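Local atomic coordinates of amphiphysin (Drosophila melanogaster, PDB entry 1URU), a protein that probably senses membrane curvature in endocytosis through its coiled-coil BAR domain. Residues Ala195-Asp198 with Ser199-Leu202; Ile119-Asn122 with Thr123-Gln127; Lys163-Val166 with Lys167-Gly171; Leu43-Phe46 with Asn47-Gln50; Asp93-Gln96 with Ala97-Ala101. One frame throughout, in Å; residues are numbered along the deposited sequence.

Contact 1 (Ala195-Asp198 with Ser199-Leu202); sequences ALYD and SRIL
The guanidinium group of Arg200 lies nearly flat on the ring of Tyr197, one helical turn earlier: the group centres are 3.8 Å apart and the planes differ by 18°. Arg200 NE sits over the middle of the ring face, while CD, 4.1 Å from the Tyr197 ring centroid, adds a CH-pi contact beside the cation-pi interaction of CZ. A bend in the arginine chain (chi3 114°) turns its end back toward the preceding turn. There Arg200 NE donates to Tyr197 O at 2.8 Å, with that oxygen close to the guanidinium plane. The backbone N of Arg200 reaches the same Tyr197 O at 3.3 Å from the other face of the carbonyl, so one oxygen receives two N-H groups. Further out, Arg200 NH1 forms a salt bridge with Glu86 of the second subunit, whose Trp89 packs on the arginine. With an alanine here the Tyr197 ring face would probably lose its cover and Glu86 of the second subunit its charged mate. A weak hydrogen bond between Tyr197 OH and Arg48 NH2, and packing on Asn45 and Gln49, position the ring. An i, i+3 cation-pi pair on helix 172-239 thus meets the dimer interface characteristic of BAR domains.

Contact 2 (Ile119-Asn122 with Thr123-Gln127); sequences IPLN and TYTGQ
From Ile119 to Gly126 the backbone keeps the i to i+4 helical pattern, with Thr123 N to Ile119 O at 2.9 Å, Tyr124 N to Pro120 O at 3.0 Å and a weak last bond from Gly126 N to Asn122 O. The kink falls at Pro120, whose nitrogen has no bond to the turn before. Two threonines add their hydroxyls to this ladder. Thr125 OG1 donates to Leu121 O at 2.6 Å, and Thr125 N reaches that oxygen at 2.9 Å from the opposite face of the carbonyl plane. In Thr125 the hydroxyl stands anti to the carbonyl carbon (chi1 -65°), which directs OG1 back along the helix. Thr123 OG1 also donates to its i-4 carbonyl, Ile119 O, at 3.2 Å from above its plane, beside Thr123 N. This is helix 92-156, second along the chain in the three-helix BAR coiled coil, and its inner side carries Leu121 and Tyr124. Leu121 runs alongside Thr125, its CD1 3.8 Å from Thr125 OG1, and also packs on Leu56 and Phe203. The Tyr124 ring stacks on Phe203 and meets Phe128 edge-to-face, while Tyr124 OH is hydrogen-bonded to Gln49 NE2. Asn122 OD1 takes a hydrogen bond from Gln57 NE2 of helix 35-84.

Contact 3 (Lys163-Val166 with Lys167-Gly171); sequences KDDV and KLTKG
One face of the flat Asp165 carboxylate is covered by the hydroxyl of Thr169, which stands almost straight above the group: Thr169 OG1 is 3.0 Å from Asp165 CG and nearly equidistant from the two oxygens, at 3.2 Å from OD1 and 3.3 Å from OD2. The motif is a type I beta turn from Val166 to Thr169, in the connection between helices 92-156 and 172-239, about 53 Å from the centre of the chain. A hydroxyl over the face has a poor angle to either carboxylate oxygen, so the pair is a polar contact and not a hydrogen bond. The two side chains cross at about a right angle. Val166 O is the acceptor of the turn, but the closing bond from Thr169 N is weak, and so is a second bond from Thr169 OG1 to the same oxygen. The hydroxyl lies between the backbone N and the carbonyl carbon (chi1 63°), a rotation that brings it close to both Val166 O and the carboxylate. Thr169 is the buried residue among those that touch here, packing on Phe152 and Leu155 of helix 92-156. Gly171 follows at the N-cap of helix 172-239. Val166 and Leu168 lie side by side, pointing the same way, with CG1 of Val166 3.6 Å from CD1 of Leu168. The CE methylene of Lys170 comes back to 3.4 Å from Asp165 O and 3.5 Å from Val166 O.

Contact 4 (Leu43-Phe46 with Asn47-Gln50); sequences LNNF and NRQQ
Phe46 sets one edge of its ring near two amide oxygens of the following turn, CD2 lying 3.8 Å from Asn47 OD1 and CE2 4.0 Å from Gln50 OE1. Both oxygens approach obliquely from the same side of the ring plane, and neither amide stacks on the ring. Gln50 gets there as an extended chain. With CG anti to the backbone N (chi1 158°), the Phe46 ring is carried off the helix to Met131 of helix 92-156. Trimming Phe46 to an alanine is likely to open a gap against Met131 and deprive the Gln50 side chain of its aromatic neighbour. Elsewhere on the helix surface, Asn45 and Arg48 lie side by side, and Arg48 NH2 gives a weak but fairly straight bond (169°) to Asn45 OD1. That oxygen lies in the guanidinium plane, whereas the amide plane stands 80° from it. On helix 35-84, the first of the BAR bundle, Gln49 NE2 makes ordinary hydrogen bonds to both other helices, to Leu196 O and to Tyr124 OH. The Arg48 guanidinium, whose tie to helix 172-239 is as weak as that to Asn45, is probably steered by two modest contacts, while the Phe46 ring contributes packing against Met131.

Contact 5 (Asp93-Gln96 with Ala97-Ala101); sequences DALQ and AQTGA
Thr99 and Leu95 stand one turn apart on helix 92-156, the second long helix of the BAR three-helix coiled coil, and both pack against helix 35-84. The Thr99 CB bond points back toward the preceding turn, whereas that of Leu95 leads away from the following one, so their side chains approach only loosely: Leu95 CG and Thr99 OG1 are 4.5 Å apart. Because OG1 is anti to the carbonyl carbon (chi1 -80°), it leans over Leu95 O, and a weak hydrogen bond joins them; the position of this hydroxyl is uncertain, so the bond deserves little weight. Thr99 N to Leu95 O, at 3.0 Å, is the firmer link. Both residues touch Cys82, and Thr99 also meets Met78. On another side, Ala94 and Gln98 face helix 172-239, Ala94 against Ile232 and Gln98 against Glu228, while Leu95 meets Leu229 of that helix as well. Gln98 CB lies 3.4 Å from Ala94 O, the oxygen that also accepts the backbone N-H of Gln98. The small residue Ala97 sets its methyl carbon 3.4 Å from Asp93 O. At the following step, Gly100 N donates to Gln96 O at 3.1 Å, with an N-H...O angle of 157°.

How the contacts relate
Along the chain the order is contact 4 on helix 35-84, contacts 5 and 2 on helix 92-156, contact 3 in the following loop, and contact 1 on helix 172-239. Contacts 1, 2 and 4 form one cluster near the middle of the molecule, their centres 11 to 16 Å apart, so each of the three helices contributes one contact, and Gln49 touches both other members of the group. Contacts 3 and 5 lie toward the two ends, on opposite sides of the chain's centre with their centres about 89 Å apart. This spread reflects the elongated helical bundle, which, dimerised, is consistent with the curved BAR module that reads membrane shape.

Contact 1 (Ala195-Asp198 with Ser199-Leu202)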
loop_
_atom_site.group_PDB
_atom_site.type_symbol
_atom_site.label_atom_id
_atom_site.label_comp_id
_atom_site.label_asym_id
_atom_site.label_seq_id
_atom_site.Cartn_x
_atom_site.Cartn_y
_atom_site.Cartn_z
ATOM N N ALA A 195 -22.286 -27.310 -14.659
ATOM C CA ALA A 195 -22.882 -26.009 -14.882
ATOM C C ALA A 195 -22.107 -24.942 -14.137
ATOM O O ALA A 195 -21.776 -23.932 -14.726
ATOM C CB ALA A 195 -24.362 -26.017 -14.434
ATOM N N LEU A 196 -21.818 -25.186 -12.855
ATOM C CA LEU A 196 -21.073 -24.264 -11.984
ATOM C C LEU A 196 -19.628 -24.122 -12.409
ATOM O O LEU A 196 -19.051 -23.037 -12.334
ATOM C CB LEU A 196 -21.115 -24.745 -10.515
ATOM C CG LEU A 196 -20.294 -24.036 -9.397
ATOM C CD1 LEU A 196 -20.500 -22.513 -9.332
ATOM C CD2 LEU A 196 -20.630 -24.648 -8.046
ATOM N N TYR A 197 -19.045 -25.229 -12.832
ATOM C CA TYR A 197 -17.689 -25.240 -13.334
ATOM C C TYR A 197 -17.544 -24.364 -14.569
ATOM O O TYR A 197 -16.533 -23.695 -14.742
ATOM C CB TYR A 197 -17.259 -26.677 -13.654
ATOM C CG TYR A 197 -15.783 -26.802 -13.882
ATOM C CD1 TYR A 197 -14.874 -26.425 -12.885
ATOM C CD2 TYR A 197 -15.280 -27.251 -15.097
ATOM C CE1 TYR A 197 -13.496 -26.501 -13.092
ATOM C CE2 TYR A 197 -13.902 -27.345 -15.313
ATOM C CZ TYR A 197 -13.018 -26.962 -14.303
ATOM O OH TYR A 197 -11.659 -27.042 -14.501
ATOM N N ASP A 198 -18.556 -24.359 -15.424
ATOM C CA ASP A 198 -18.488 -23.576 -16.648
ATOM C C ASP A 198 -18.673 -22.104 -16.352
ATOM O O ASP A 198 -17.997 -21.278 -16.947
ATOM C CB ASP A 198 -19.497 -24.080 -17.672
ATOM C CG ASP A 198 -19.142 -25.474 -18.174
ATOM O OD1 ASP A 198 -17.912 -25.731 -18.330
ATOM O OD2 ASP A 198 -19.998 -26.372 -18.416
ATOM N N SER A 199 -19.539 -21.772 -15.402
ATOM C CA SER A 199 -19.641 -20.404 -14.902
ATOM C C SER A 199 -18.290 -19.754 -14.574
ATOM O O SER A 199 -18.167 -18.544 -14.676
ATOM C CB SER A 199 -20.543 -20.335 -13.672
ATOM O OG SER A 199 -19.950 -20.988 -12.569
ATOM N N ARG A 200 -17.275 -20.549 -14.223
ATOM C CA ARG A 200 -15.948 -20.017 -13.848
ATOM C C ARG A 200 -15.340 -19.017 -14.842
ATOM O O ARG A 200 -14.684 -18.071 -14.426
ATOM C CB ARG A 200 -14.939 -21.154 -13.530
ATOM C CG ARG A 200 -14.015 -21.572 -14.672
ATOM C CD ARG A 200 -13.347 -22.948 -14.535
ATOM N NE ARG A 200 -13.868 -23.840 -15.586
ATOM C CZ ARG A 200 -13.162 -24.350 -16.594
ATOM N NH1 ARG A 200 -11.858 -24.143 -16.707
ATOM N NH2 ARG A 200 -13.775 -25.118 -17.482
ATOM N N ILE A 201 -15.530 -19.242 -16.138
ATOM C CA ILE A 201 -14.902 -18.417 -17.163
ATOM C C ILE A 201 -15.572 -17.063 -17.144
ATOM O O ILE A 201 -14.911 -16.048 -16.982
ATOM C CB ILE A 201 -15.066 -19.029 -18.585
ATOM C CG1 ILE A 201 -14.274 -20.329 -18.747
ATOM C CG2 ILE A 201 -14.605 -18.029 -19.669
ATOM C CD1 ILE A 201 -14.877 -21.277 -19.796
ATOM N N LEU A 202 -16.889 -17.060 -17.319
ATOM C CA LEU A 202 -17.657 -15.825 -17.337
ATOM C C LEU A 202 -17.466 -15.015 -16.048
ATOM O O LEU A 202 -17.382 -13.789 -16.089
ATOM C CB LEU A 202 -19.155 -16.102 -17.566
ATOM C CG LEU A 202 -20.086 -14.872 -17.558
ATOM C CD1 LEU A 202 -19.832 -13.968 -18.762
ATOM C CD2 LEU A 202 -21.561 -15.298 -17.476
#

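Contact 2 (Ile119-Asn122 with Thr123-Gln127)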
loop_
_atom_site.group_PDB
_atom_site.type_symbol
_atom_site.label_atom_id
_atom_site.label_comp_id
_atom_site.label_asym_id
_atom_site.label_seq_id
_atom_site.Cartn_x
_atom_site.Cartn_y
_atom_site.Cartn_z
ATOM N N ILE A 119 -17.524 -7.514 -4.064
ATOM C CA ILE A 119 -18.813 -8.148 -3.735
ATOM C C ILE A 119 -19.168 -9.313 -4.684
ATOM O O ILE A 119 -19.577 -10.370 -4.210
ATOM C CB ILE A 119 -19.992 -7.117 -3.645
ATOM C CG1 ILE A 119 -20.136 -6.555 -2.235
ATOM C CG2 ILE A 119 -21.330 -7.755 -3.969
ATOM C CD1 ILE A 119 -19.317 -5.372 -1.995
ATOM N N PRO A 120 -19.071 -9.147 -6.005
ATOM C CA PRO A 120 -19.223 -10.300 -6.888
ATOM C C PRO A 120 -18.287 -11.431 -6.519
ATOM O O PRO A 120 -18.661 -12.584 -6.708
ATOM C CB PRO A 120 -18.892 -9.726 -8.277
ATOM C CG PRO A 120 -19.313 -8.359 -8.186
ATOM C CD PRO A 120 -18.916 -7.904 -6.786
ATOM N N LEU A 121 -17.092 -11.120 -6.014
ATOM C CA LEU A 121 -16.121 -12.173 -5.671
ATOM C C LEU A 121 -16.570 -12.955 -4.458
ATOM O O LEU A 121 -16.419 -14.175 -4.422
ATOM C CB LEU A 121 -14.736 -11.588 -5.440
ATOM C CG LEU A 121 -13.566 -12.517 -5.093
ATOM C CD1 LEU A 121 -13.423 -13.701 -6.050
ATOM C CD2 LEU A 121 -12.263 -11.688 -5.014
ATOM N N ASN A 122 -17.136 -12.232 -3.488
ATOM C CA ASN A 122 -17.645 -12.810 -2.242
ATOM C C ASN A 122 -18.905 -13.610 -2.521
ATOM O O ASN A 122 -19.137 -14.618 -1.867
ATOM C CB ASN A 122 -17.941 -11.729 -1.180
ATOM C CG ASN A 122 -16.676 -11.124 -0.555
ATOM O OD1 ASN A 122 -15.609 -11.726 -0.526
ATOM N ND2 ASN A 122 -16.813 -9.918 -0.050
ATOM N N THR A 123 -19.691 -13.170 -3.507
ATOM C CA THR A 123 -20.929 -13.859 -3.901
ATOM C C THR A 123 -20.672 -15.171 -4.673
ATOM O O THR A 123 -21.316 -16.187 -4.434
ATOM C CB THR A 123 -21.797 -12.914 -4.739
ATOM O OG1 THR A 123 -22.346 -11.900 -3.899
ATOM C CG2 THR A 123 -23.012 -13.600 -5.279
ATOM N N TYR A 124 -19.729 -15.121 -5.598
ATOM C CA TYR A 124 -19.341 -16.267 -6.388
ATOM C C TYR A 124 -18.653 -17.263 -5.491
ATOM O O TYR A 124 -18.867 -18.470 -5.596
ATOM C CB TYR A 124 -18.411 -15.822 -7.515
ATOM C CG TYR A 124 -17.648 -16.915 -8.227
ATOM C CD1 TYR A 124 -18.246 -17.687 -9.240
ATOM C CD2 TYR A 124 -16.315 -17.159 -7.913
ATOM C CE1 TYR A 124 -17.519 -18.696 -9.900
ATOM C CE2 TYR A 124 -15.590 -18.139 -8.557
ATOM C CZ TYR A 124 -16.175 -18.900 -9.554
ATOM O OH TYR A 124 -15.387 -19.844 -10.188
ATOM N N THR A 125 -17.845 -16.748 -4.584
ATOM C CA THR A 125 -17.125 -17.596 -3.648
ATOM C C THR A 125 -18.044 -18.308 -2.652
ATOM O O THR A 125 -17.721 -19.417 -2.209
ATOM C CB THR A 125 -16.083 -16.768 -2.906
ATOM O OG1 THR A 125 -15.105 -16.302 -3.845
ATOM C CG2 THR A 125 -15.292 -17.628 -1.981
ATOM N N GLY A 126 -19.172 -17.668 -2.316
ATOM C CA GLY A 126 -20.079 -18.137 -1.275
ATOM C C GLY A 126 -21.003 -19.242 -1.743
ATOM O O GLY A 126 -21.603 -19.959 -0.930
ATOM N N GLN A 127 -21.128 -19.409 -3.053
ATOM C CA GLN A 127 -21.982 -20.467 -3.561
ATOM C C GLN A 127 -21.337 -21.838 -3.440
ATOM O O GLN A 127 -22.046 -22.837 -3.479
ATOM C CB GLN A 127 -22.453 -20.180 -4.986
ATOM C CG GLN A 127 -21.396 -20.272 -6.046
ATOM C CD GLN A 127 -21.728 -19.450 -7.278
ATOM O OE1 GLN A 127 -22.862 -19.046 -7.480
ATOM N NE2 GLN A 127 -20.726 -19.202 -8.102
#

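Contact 3 (Lys163-Val166 with Lys167-Gly171)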
loop_
_atom_site.group_PDB
_atom_site.type_symbol
_atom_site.label_atom_id
_atom_site.label_comp_id
_atom_site.label_asym_id
_atom_site.label_seq_id
_atom_site.Cartn_x
_atom_site.Cartn_y
_atom_site.Cartn_z
ATOM N N LYS A 163 -44.280 -67.343 -0.366
ATOM C CA LYS A 163 -45.717 -67.359 -0.038
ATOM C C LYS A 163 -46.165 -66.325 0.999
ATOM O O LYS A 163 -47.342 -65.959 1.029
ATOM C CB LYS A 163 -46.139 -68.757 0.454
ATOM C CG LYS A 163 -46.060 -69.866 -0.611
ATOM C CD LYS A 163 -47.382 -70.651 -0.700
ATOM C CE LYS A 163 -47.222 -71.973 -1.465
ATOM N NZ LYS A 163 -47.233 -73.161 -0.544
ATOM N N ASP A 164 -45.243 -65.885 1.858
ATOM C CA ASP A 164 -45.541 -64.911 2.921
ATOM C C ASP A 164 -44.543 -63.768 2.882
ATOM O O ASP A 164 -43.330 -63.996 2.971
ATOM C CB ASP A 164 -45.441 -65.560 4.319
ATOM C CG ASP A 164 -46.765 -66.115 4.819
ATOM O OD1 ASP A 164 -47.826 -65.523 4.494
ATOM O OD2 ASP A 164 -46.836 -67.133 5.557
ATOM N N ASP A 165 -45.046 -62.544 2.769
ATOM C CA ASP A 165 -44.225 -61.373 3.044
ATOM C C ASP A 165 -44.607 -60.873 4.436
ATOM O O ASP A 165 -45.704 -60.328 4.625
ATOM C CB ASP A 165 -44.442 -60.271 1.984
ATOM C CG ASP A 165 -43.301 -60.185 0.949
ATOM O OD1 ASP A 165 -42.411 -61.076 0.906
ATOM O OD2 ASP A 165 -43.222 -59.241 0.131
ATOM N N VAL A 166 -43.723 -61.091 5.416
ATOM C CA VAL A 166 -43.866 -60.440 6.718
ATOM C C VAL A 166 -43.884 -58.939 6.407
ATOM O O VAL A 166 -43.393 -58.523 5.344
ATOM C CB VAL A 166 -42.689 -60.767 7.722
ATOM C CG1 VAL A 166 -43.045 -60.305 9.162
ATOM C CG2 VAL A 166 -42.287 -62.278 7.699
ATOM N N LYS A 167 -44.438 -58.125 7.306
ATOM C CA LYS A 167 -44.336 -56.670 7.154
ATOM C C LYS A 167 -42.869 -56.170 7.253
ATOM O O LYS A 167 -42.609 -54.979 7.085
ATOM C CB LYS A 167 -45.253 -55.957 8.156
ATOM C CG LYS A 167 -46.722 -56.368 8.016
ATOM C CD LYS A 167 -47.672 -55.182 7.791
ATOM C CE LYS A 167 -49.076 -55.676 7.363
ATOM N NZ LYS A 167 -50.204 -54.786 7.816
ATOM N N LEU A 168 -41.930 -57.094 7.506
ATOM C CA LEU A 168 -40.489 -56.805 7.572
ATOM C C LEU A 168 -39.881 -56.566 6.180
ATOM O O LEU A 168 -39.040 -55.685 6.029
ATOM C CB LEU A 168 -39.717 -57.925 8.327
ATOM C CG LEU A 168 -40.090 -58.232 9.804
ATOM C CD1 LEU A 168 -39.674 -59.650 10.252
ATOM C CD2 LEU A 168 -39.509 -57.185 10.774
ATOM N N THR A 169 -40.303 -57.334 5.172
ATOM C CA THR A 169 -39.886 -57.069 3.784
ATOM C C THR A 169 -40.729 -55.985 3.117
ATOM O O THR A 169 -40.597 -55.773 1.921
ATOM C CB THR A 169 -39.948 -58.322 2.871
ATOM O OG1 THR A 169 -41.301 -58.784 2.775
ATOM C CG2 THR A 169 -39.175 -59.478 3.433
ATOM N N LYS A 170 -41.612 -55.330 3.859
ATOM C CA LYS A 170 -42.195 -54.088 3.384
ATOM C C LYS A 170 -41.532 -52.908 4.120
ATOM O O LYS A 170 -42.163 -51.909 4.439
ATOM C CB LYS A 170 -43.708 -54.131 3.517
ATOM C CG LYS A 170 -44.329 -55.358 2.834
ATOM C CD LYS A 170 -45.787 -55.572 3.258
ATOM C CE LYS A 170 -46.042 -57.018 3.719
ATOM N NZ LYS A 170 -47.459 -57.286 4.092
ATOM N N GLY A 171 -40.247 -53.091 4.426
ATOM C CA GLY A 171 -39.265 -52.026 4.449
ATOM C C GLY A 171 -38.603 -51.981 3.069
ATOM O O GLY A 171 -37.613 -51.272 2.860
#

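Contact 4 (Leu43-Phe46 with Asn47-Gln50)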
loop_
_atom_site.group_PDB
_atom_site.type_symbol
_atom_site.label_atom_id
_atom_site.label_comp_id
_atom_site.label_asym_id
_atom_site.label_seq_id
_atom_site.Cartn_x
_atom_site.Cartn_y
_atom_site.Cartn_z
ATOM N N LEU A 43 -16.328 -33.696 -9.122
ATOM C CA LEU A 43 -15.888 -33.346 -7.782
ATOM C C LEU A 43 -14.490 -32.766 -7.743
ATOM O O LEU A 43 -14.261 -31.838 -6.996
ATOM C CB LEU A 43 -15.902 -34.580 -6.876
ATOM C CG LEU A 43 -17.240 -35.074 -6.352
ATOM C CD1 LEU A 43 -16.978 -36.057 -5.214
ATOM C CD2 LEU A 43 -18.109 -33.930 -5.867
ATOM N N ASN A 44 -13.551 -33.331 -8.507
ATOM C CA ASN A 44 -12.172 -32.862 -8.474
ATOM C C ASN A 44 -12.128 -31.467 -8.997
ATOM O O ASN A 44 -11.395 -30.643 -8.480
ATOM C CB ASN A 44 -11.238 -33.734 -9.295
ATOM C CG ASN A 44 -11.014 -35.093 -8.670
ATOM O OD1 ASN A 44 -11.580 -35.426 -7.615
ATOM N ND2 ASN A 44 -10.203 -35.908 -9.338
ATOM N N ASN A 45 -12.938 -31.217 -10.015
ATOM C CA ASN A 45 -13.032 -29.920 -10.665
ATOM C C ASN A 45 -13.641 -28.877 -9.760
ATOM O O ASN A 45 -13.326 -27.724 -9.880
ATOM C CB ASN A 45 -13.912 -30.016 -11.913
ATOM C CG ASN A 45 -13.221 -30.689 -13.082
ATOM O OD1 ASN A 45 -12.023 -30.999 -13.034
ATOM N ND2 ASN A 45 -13.990 -30.936 -14.146
ATOM N N PHE A 46 -14.528 -29.293 -8.871
ATOM C CA PHE A 46 -15.283 -28.379 -8.037
ATOM C C PHE A 46 -14.453 -27.993 -6.817
ATOM O O PHE A 46 -14.402 -26.816 -6.427
ATOM C CB PHE A 46 -16.598 -29.037 -7.613
ATOM C CG PHE A 46 -17.201 -28.446 -6.378
ATOM C CD1 PHE A 46 -17.971 -27.308 -6.448
ATOM C CD2 PHE A 46 -16.984 -29.028 -5.138
ATOM C CE1 PHE A 46 -18.523 -26.770 -5.309
ATOM C CE2 PHE A 46 -17.524 -28.481 -4.009
ATOM C CZ PHE A 46 -18.298 -27.345 -4.099
ATOM N N ASN A 47 -13.836 -29.009 -6.211
ATOM C CA ASN A 47 -12.845 -28.826 -5.168
ATOM C C ASN A 47 -11.761 -27.850 -5.609
ATOM O O ASN A 47 -11.376 -26.975 -4.844
ATOM C CB ASN A 47 -12.192 -30.163 -4.816
ATOM C CG ASN A 47 -13.079 -31.064 -3.982
ATOM O OD1 ASN A 47 -14.029 -30.631 -3.339
ATOM N ND2 ASN A 47 -12.757 -32.339 -3.990
ATOM N N ARG A 48 -11.287 -28.007 -6.844
ATOM C CA ARG A 48 -10.261 -27.128 -7.414
ATOM C C ARG A 48 -10.793 -25.736 -7.725
ATOM O O ARG A 48 -10.067 -24.745 -7.598
ATOM C CB ARG A 48 -9.664 -27.723 -8.701
ATOM C CG ARG A 48 -8.459 -28.663 -8.484
ATOM C CD ARG A 48 -7.959 -29.444 -9.740
ATOM N NE ARG A 48 -8.914 -29.386 -10.855
ATOM C CZ ARG A 48 -8.925 -28.468 -11.820
ATOM N NH1 ARG A 48 -8.011 -27.500 -11.858
ATOM N NH2 ARG A 48 -9.870 -28.509 -12.749
ATOM N N GLN A 49 -12.052 -25.669 -8.156
ATOM C CA GLN A 49 -12.699 -24.389 -8.457
ATOM C C GLN A 49 -12.872 -23.615 -7.144
ATOM O O GLN A 49 -12.596 -22.425 -7.095
ATOM C CB GLN A 49 -14.049 -24.605 -9.156
ATOM C CG GLN A 49 -14.748 -23.341 -9.619
ATOM C CD GLN A 49 -16.118 -23.594 -10.263
ATOM O OE1 GLN A 49 -16.646 -24.696 -10.211
ATOM N NE2 GLN A 49 -16.678 -22.568 -10.878
ATOM N N GLN A 50 -13.292 -24.322 -6.089
ATOM C CA GLN A 50 -13.487 -23.746 -4.759
ATOM C C GLN A 50 -12.172 -23.326 -4.095
ATOM O O GLN A 50 -12.125 -22.330 -3.417
ATOM C CB GLN A 50 -14.218 -24.741 -3.859
ATOM C CG GLN A 50 -14.321 -24.333 -2.394
ATOM C CD GLN A 50 -15.154 -25.305 -1.598
ATOM O OE1 GLN A 50 -14.937 -26.524 -1.661
ATOM N NE2 GLN A 50 -16.108 -24.782 -0.850
#

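Contact 5 (Asp93-Gln96 with Ala97-Ala101)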
loop_
_atom_site.group_PDB
_atom_site.type_symbol
_atom_site.label_atom_id
_atom_site.label_comp_id
_atom_site.label_asym_id
_atom_site.label_seq_id
_atom_site.Cartn_x
_atom_site.Cartn_y
_atom_site.Cartn_z
ATOM N N ASP A 93 -0.983 27.098 -4.352
ATOM C CA ASP A 93 -2.422 26.807 -4.322
ATOM C C ASP A 93 -2.699 25.659 -5.282
ATOM O O ASP A 93 -3.552 24.795 -5.019
ATOM C CB ASP A 93 -3.265 28.030 -4.719
ATOM C CG ASP A 93 -3.070 29.225 -3.798
ATOM O OD1 ASP A 93 -3.095 29.081 -2.550
ATOM O OD2 ASP A 93 -2.902 30.371 -4.265
ATOM N N ALA A 94 -1.957 25.678 -6.398
ATOM C CA ALA A 94 -1.947 24.583 -7.370
ATOM C C ALA A 94 -1.560 23.255 -6.721
ATOM O O ALA A 94 -2.049 22.226 -7.129
ATOM C CB ALA A 94 -1.008 24.894 -8.517
ATOM N N LEU A 95 -0.686 23.290 -5.719
ATOM C CA LEU A 95 -0.230 22.087 -5.037
ATOM C C LEU A 95 -1.329 21.569 -4.153
ATOM O O LEU A 95 -1.658 20.384 -4.209
ATOM C CB LEU A 95 0.995 22.380 -4.179
ATOM C CG LEU A 95 1.565 21.241 -3.343
ATOM C CD1 LEU A 95 2.475 20.422 -4.198
ATOM C CD2 LEU A 95 2.311 21.777 -2.157
ATOM N N GLN A 96 -1.901 22.453 -3.336
ATOM C CA GLN A 96 -3.044 22.094 -2.516
ATOM C C GLN A 96 -4.058 21.397 -3.395
ATOM O O GLN A 96 -4.585 20.363 -3.017
ATOM C CB GLN A 96 -3.707 23.316 -1.912
ATOM C CG GLN A 96 -2.866 24.102 -0.947
ATOM C CD GLN A 96 -2.548 23.344 0.330
ATOM O OE1 GLN A 96 -3.411 22.662 0.887
ATOM N NE2 GLN A 96 -1.307 23.468 0.798
ATOM N N ALA A 97 -4.291 21.955 -4.583
ATOM C CA ALA A 97 -5.377 21.529 -5.455
ATOM C C ALA A 97 -5.155 20.142 -6.034
ATOM O O ALA A 97 -6.050 19.283 -6.021
ATOM C CB ALA A 97 -5.557 22.532 -6.585
ATOM N N GLN A 98 -3.948 19.934 -6.540
ATOM C CA GLN A 98 -3.613 18.706 -7.234
ATOM C C GLN A 98 -3.459 17.559 -6.228
ATOM O O GLN A 98 -3.609 16.390 -6.553
ATOM C CB GLN A 98 -2.338 18.914 -8.028
ATOM C CG GLN A 98 -2.338 18.191 -9.348
ATOM C CD GLN A 98 -3.118 18.886 -10.423
ATOM O OE1 GLN A 98 -3.150 20.105 -10.484
ATOM N NE2 GLN A 98 -3.729 18.105 -11.305
ATOM N N THR A 99 -3.177 17.933 -4.995
ATOM C CA THR A 99 -3.163 17.019 -3.872
ATOM C C THR A 99 -4.559 16.533 -3.505
ATOM O O THR A 99 -4.754 15.344 -3.275
ATOM C CB THR A 99 -2.539 17.754 -2.692
ATOM O OG1 THR A 99 -1.124 17.724 -2.847
ATOM C CG2 THR A 99 -2.826 17.077 -1.342
ATOM N N GLY A 100 -5.519 17.453 -3.415
ATOM C CA GLY A 100 -6.899 17.089 -3.135
ATOM C C GLY A 100 -7.452 16.182 -4.231
ATOM O O GLY A 100 -8.128 15.193 -3.944
ATOM N N ALA A 101 -7.135 16.495 -5.483
ATOM C CA ALA A 101 -7.521 15.663 -6.610
ATOM C C ALA A 101 -7.094 14.201 -6.410
ATOM O O ALA A 101 -7.842 13.271 -6.746
ATOM C CB ALA A 101 -6.913 16.224 -7.899
#